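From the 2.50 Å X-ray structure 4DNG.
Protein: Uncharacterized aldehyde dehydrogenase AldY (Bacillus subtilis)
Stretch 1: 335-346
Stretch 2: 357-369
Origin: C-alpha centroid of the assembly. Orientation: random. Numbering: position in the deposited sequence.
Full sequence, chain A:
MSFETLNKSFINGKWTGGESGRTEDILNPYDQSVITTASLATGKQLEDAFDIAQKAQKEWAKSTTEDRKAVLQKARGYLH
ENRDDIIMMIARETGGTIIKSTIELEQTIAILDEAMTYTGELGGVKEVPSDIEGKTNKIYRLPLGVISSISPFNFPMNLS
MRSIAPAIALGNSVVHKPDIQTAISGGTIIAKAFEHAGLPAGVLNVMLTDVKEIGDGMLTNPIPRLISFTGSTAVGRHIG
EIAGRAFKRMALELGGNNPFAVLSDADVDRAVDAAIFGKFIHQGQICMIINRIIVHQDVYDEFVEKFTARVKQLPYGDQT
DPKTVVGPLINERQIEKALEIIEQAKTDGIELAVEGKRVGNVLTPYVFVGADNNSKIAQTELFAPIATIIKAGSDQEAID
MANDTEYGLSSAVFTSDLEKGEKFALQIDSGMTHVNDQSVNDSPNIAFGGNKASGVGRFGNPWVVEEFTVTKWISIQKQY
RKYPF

Stretch 1, residues 335-346: IEKALEIIEQAK
Stretch 2, residues 357-369: KRVGNVLTPYVFV

Residues 335-346 form one stretch of a helix that begins earlier and continues later in the chain. Its i to i-4 bonds run unbroken, from Leu339 N to Ile335 O (2.8 Å) through Lys346 N to Ile342 O (3.1 Å). Stretch 2 has short strands at 358-359 and 362-363 and a third starting at 366. A type II' turn from Val359 to Val362 joins the first two. Val359 N to Val362 O (2.9 Å) and Val362 N to Val359 O (3.0 Å) close this hairpin. Gly360 sits in the turn at phi 63°, psi -121°, and positive phi favours glycine. Two residue pairs further out, Thr364 N bonds Lys357 O (3.0 Å), and Lys357 N bonds Thr364 OG1 (2.6 Å).

The helix and strand 366-369 run in nearly the same direction, 27° apart, with axes 11.0 Å apart at closest approach. In register, Ile335 lies by Asn361 (CA to CA 7.3 Å), Ile342 by Tyr366 (CA to CA 8.5 Å) and Ala345 by Phe368 (CA to CA 8.3 Å). No hydrogen bond crosses the interface. The contact is mostly apolar and buries 582 Å².

Ile335 gives up the most surface. Its CB points toward stretch 2, with chi1 m and chi2 t. CD1 reaches Asn361 O at 3.2 Å, a tight van der Waals approach, and Asn361 CB at 3.7 Å. CG2 lies 4.0 Å from Leu363 CD2 and over one face of the Arg358 guanidinium, 3.8 Å from NH2. Arg358 is extended, all four chi angles near 180°. Its NE bonds Gly360 O (2.6 Å), which ties the side chain back to the turn. Glu336 OE2 is 4.4 Å from Arg358 NH2, near the guanidinium plane but beyond a salt bridge. One turn along the helix, Ala338 CB packs on Leu363 CD2 at 3.8 Å; Leu363 is p, p.

Phe368 is next in covered area, with chi1 m and chi2 -81°. Ala345 CB sits over one ring face, 4.0 Å from the ring centroid and 3.7 Å from CE1, a CH-pi contact. Ile342 CG2 meets the ring edge, 3.9 Å from CZ.

Ile342, also m, t, links this ring to Tyr366. Its CD1 stands 3.5 Å from the Tyr366 ring centroid, only 3° off the normal, so the methyl sits almost centrally over the ring face, a CH-pi contact. Tyr366 has chi1 m and chi2 70°. Leu339 CD2 lies 4.0 Å from Tyr366 OH.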

# COMPACT_ATOMS: atom_id res chain seq x y z
N ILE A 335 30.48 12.98 9.24
CA ILE A 335 31.20 13.48 10.39
C ILE A 335 30.80 14.92 10.72
O ILE A 335 30.44 15.21 11.85
CB ILE A 335 32.73 13.34 10.25
CG1 ILE A 335 33.12 11.86 10.22
CG2 ILE A 335 33.42 13.98 11.43
CD1 ILE A 335 34.47 11.59 9.59
N GLU A 336 30.84 15.82 9.74
CA GLU A 336 30.47 17.22 9.95
C GLU A 336 29.05 17.30 10.51
O GLU A 336 28.77 18.07 11.43
CB GLU A 336 30.59 18.05 8.65
CG GLU A 336 31.87 17.86 7.84
CD GLU A 336 33.02 18.79 8.21
OE1 GLU A 336 32.89 19.59 9.18
OE2 GLU A 336 34.07 18.74 7.53
N LYS A 337 28.16 16.46 9.97
CA LYS A 337 26.78 16.38 10.44
C LYS A 337 26.68 15.91 11.87
O LYS A 337 25.86 16.41 12.64
CB LYS A 337 25.96 15.45 9.53
CG LYS A 337 25.41 16.13 8.29
CD LYS A 337 24.28 15.34 7.69
CE LYS A 337 23.64 16.09 6.53
NZ LYS A 337 22.25 15.62 6.29
N ALA A 338 27.52 14.96 12.24
CA ALA A 338 27.54 14.44 13.60
C ALA A 338 28.05 15.50 14.56
O ALA A 338 27.41 15.80 15.57
CB ALA A 338 28.42 13.20 13.67
N LEU A 339 29.21 16.07 14.23
CA LEU A 339 29.84 17.06 15.06
C LEU A 339 28.97 18.30 15.27
O LEU A 339 28.89 18.80 16.39
CB LEU A 339 31.18 17.45 14.48
CG LEU A 339 32.28 16.41 14.69
CD1 LEU A 339 33.55 16.86 13.97
CD2 LEU A 339 32.56 16.14 16.17
N GLU A 340 28.31 18.77 14.22
CA GLU A 340 27.44 19.94 14.35
C GLU A 340 26.27 19.65 15.30
O GLU A 340 25.86 20.52 16.07
CB GLU A 340 26.95 20.46 12.98
CG GLU A 340 25.46 20.28 12.70
CD GLU A 340 25.07 20.54 11.25
OE1 GLU A 340 25.85 21.19 10.51
OE2 GLU A 340 23.97 20.10 10.85
N ILE A 341 25.75 18.42 15.25
CA ILE A 341 24.72 17.94 16.18
C ILE A 341 25.23 17.92 17.62
O ILE A 341 24.51 18.24 18.57
CB ILE A 341 24.21 16.54 15.77
CG1 ILE A 341 23.34 16.61 14.51
CG2 ILE A 341 23.45 15.85 16.90
CD1 ILE A 341 22.34 17.75 14.47
N ILE A 342 26.50 17.55 17.78
CA ILE A 342 27.11 17.45 19.09
C ILE A 342 27.29 18.85 19.67
O ILE A 342 27.12 19.05 20.88
CB ILE A 342 28.43 16.66 19.03
CG1 ILE A 342 28.14 15.18 18.76
CG2 ILE A 342 29.25 16.83 20.31
CD1 ILE A 342 29.36 14.33 18.47
N GLU A 343 27.61 19.81 18.80
CA GLU A 343 27.73 21.21 19.20
C GLU A 343 26.37 21.76 19.64
O GLU A 343 26.27 22.48 20.65
CB GLU A 343 28.33 22.06 18.07
CG GLU A 343 29.84 21.89 17.91
CD GLU A 343 30.57 21.91 19.25
OE1 GLU A 343 30.58 22.96 19.93
OE2 GLU A 343 31.14 20.86 19.63
N GLN A 344 25.34 21.38 18.89
CA GLN A 344 23.96 21.73 19.20
C GLN A 344 23.59 21.36 20.64
O GLN A 344 23.08 22.20 21.38
CB GLN A 344 23.01 21.07 18.20
CG GLN A 344 21.58 21.59 18.25
CD GLN A 344 21.46 23.03 17.78
OE1 GLN A 344 22.16 23.93 18.26
NE2 GLN A 344 20.55 23.26 16.83
N ALA A 345 23.88 20.12 21.04
CA ALA A 345 23.53 19.62 22.38
C ALA A 345 24.36 20.24 23.47
O ALA A 345 23.91 20.39 24.60
CB ALA A 345 23.67 18.11 22.44
N LYS A 346 25.59 20.59 23.11
CA LYS A 346 26.50 21.25 24.03
C LYS A 346 26.00 22.64 24.39
O LYS A 346 25.78 22.93 25.56
CB LYS A 346 27.91 21.27 23.47
CG LYS A 346 28.65 19.96 23.70
CD LYS A 346 30.11 20.10 23.33
CE LYS A 346 30.96 19.03 23.99
NZ LYS A 346 32.25 18.89 23.27
N LYS A 357 35.83 11.93 20.24
CA LYS A 357 36.74 12.82 19.48
C LYS A 357 36.86 12.30 18.05
O LYS A 357 36.35 11.22 17.75
CB LYS A 357 38.12 12.92 20.15
CG LYS A 357 39.04 11.73 19.94
CD LYS A 357 40.15 11.71 20.97
CE LYS A 357 41.18 10.62 20.69
NZ LYS A 357 42.25 11.11 19.77
N ARG A 358 37.53 13.08 17.19
CA ARG A 358 37.69 12.72 15.79
C ARG A 358 39.12 12.29 15.50
O ARG A 358 40.04 13.11 15.57
CB ARG A 358 37.32 13.88 14.86
CG ARG A 358 37.81 13.67 13.43
CD ARG A 358 37.22 14.62 12.40
NE ARG A 358 37.48 14.11 11.06
CZ ARG A 358 37.07 14.67 9.92
NH1 ARG A 358 37.36 14.08 8.76
NH2 ARG A 358 36.35 15.79 9.93
N VAL A 359 39.30 11.01 15.17
CA VAL A 359 40.60 10.51 14.73
C VAL A 359 40.49 10.12 13.26
O VAL A 359 39.94 9.07 12.91
CB VAL A 359 41.07 9.28 15.55
CG1 VAL A 359 42.53 8.97 15.25
CG2 VAL A 359 40.89 9.52 17.04
N GLY A 360 41.03 10.97 12.39
CA GLY A 360 40.88 10.77 10.96
C GLY A 360 39.40 10.86 10.65
O GLY A 360 38.76 11.87 10.95
N ASN A 361 38.85 9.79 10.09
CA ASN A 361 37.43 9.77 9.76
C ASN A 361 36.59 8.90 10.72
O ASN A 361 35.40 8.61 10.48
CB ASN A 361 37.21 9.42 8.28
CG ASN A 361 38.10 10.24 7.35
OD1 ASN A 361 39.09 9.73 6.79
ND2 ASN A 361 37.77 11.52 7.20
N VAL A 362 37.23 8.50 11.83
CA VAL A 362 36.56 7.78 12.91
C VAL A 362 36.11 8.79 13.96
O VAL A 362 36.90 9.63 14.40
CB VAL A 362 37.53 6.79 13.62
CG1 VAL A 362 36.86 6.16 14.82
CG2 VAL A 362 38.04 5.70 12.66
N LEU A 363 34.85 8.74 14.36
CA LEU A 363 34.55 9.37 15.64
C LEU A 363 34.20 8.36 16.74
O LEU A 363 33.45 7.40 16.53
CB LEU A 363 33.61 10.58 15.53
CG LEU A 363 32.14 10.56 15.14
CD1 LEU A 363 31.27 10.38 16.37
CD2 LEU A 363 31.84 11.89 14.48
N THR A 364 34.82 8.59 17.89
CA THR A 364 34.75 7.72 19.04
C THR A 364 33.47 8.06 19.75
O THR A 364 33.02 9.20 19.66
CB THR A 364 35.91 7.98 20.00
OG1 THR A 364 35.91 9.37 20.33
CG2 THR A 364 37.26 7.59 19.36
N PRO A 365 32.89 7.07 20.46
CA PRO A 365 31.54 7.20 21.01
C PRO A 365 31.34 8.47 21.85
O PRO A 365 32.25 8.87 22.59
CB PRO A 365 31.38 5.95 21.88
CG PRO A 365 32.38 4.98 21.37
CD PRO A 365 33.52 5.78 20.81
N TYR A 366 30.16 9.09 21.72
CA TYR A 366 29.71 10.16 22.62
C TYR A 366 28.46 9.69 23.35
O TYR A 366 27.56 9.13 22.73
CB TYR A 366 29.37 11.45 21.87
CG TYR A 366 30.55 12.19 21.25
CD1 TYR A 366 31.22 11.67 20.14
CD2 TYR A 366 30.95 13.43 21.75
CE1 TYR A 366 32.28 12.35 19.55
CE2 TYR A 366 32.00 14.12 21.17
CZ TYR A 366 32.67 13.58 20.08
OH TYR A 366 33.72 14.27 19.52
N VAL A 367 28.40 9.94 24.66
CA VAL A 367 27.20 9.63 25.41
C VAL A 367 26.70 10.89 26.12
O VAL A 367 27.39 11.45 26.99
CB VAL A 367 27.38 8.45 26.40
CG1 VAL A 367 26.07 8.17 27.15
CG2 VAL A 367 27.85 7.18 25.67
N PHE A 368 25.52 11.34 25.70
CA PHE A 368 24.81 12.42 26.36
C PHE A 368 23.83 11.83 27.37
O PHE A 368 23.19 10.80 27.11
CB PHE A 368 24.05 13.26 25.33
CG PHE A 368 24.95 14.11 24.48
CD1 PHE A 368 25.43 15.33 24.96
CD2 PHE A 368 25.30 13.71 23.19
CE1 PHE A 368 26.26 16.12 24.17
CE2 PHE A 368 26.12 14.49 22.40
CZ PHE A 368 26.60 15.70 22.89
N VAL A 369 23.72 12.45 28.54
CA VAL A 369 22.86 11.93 29.60
C VAL A 369 21.90 12.99 30.09
O VAL A 369 22.15 14.19 29.92
CB VAL A 369 23.67 11.35 30.79
CG1 VAL A 369 24.39 10.08 30.38
CG2 VAL A 369 24.64 12.37 31.36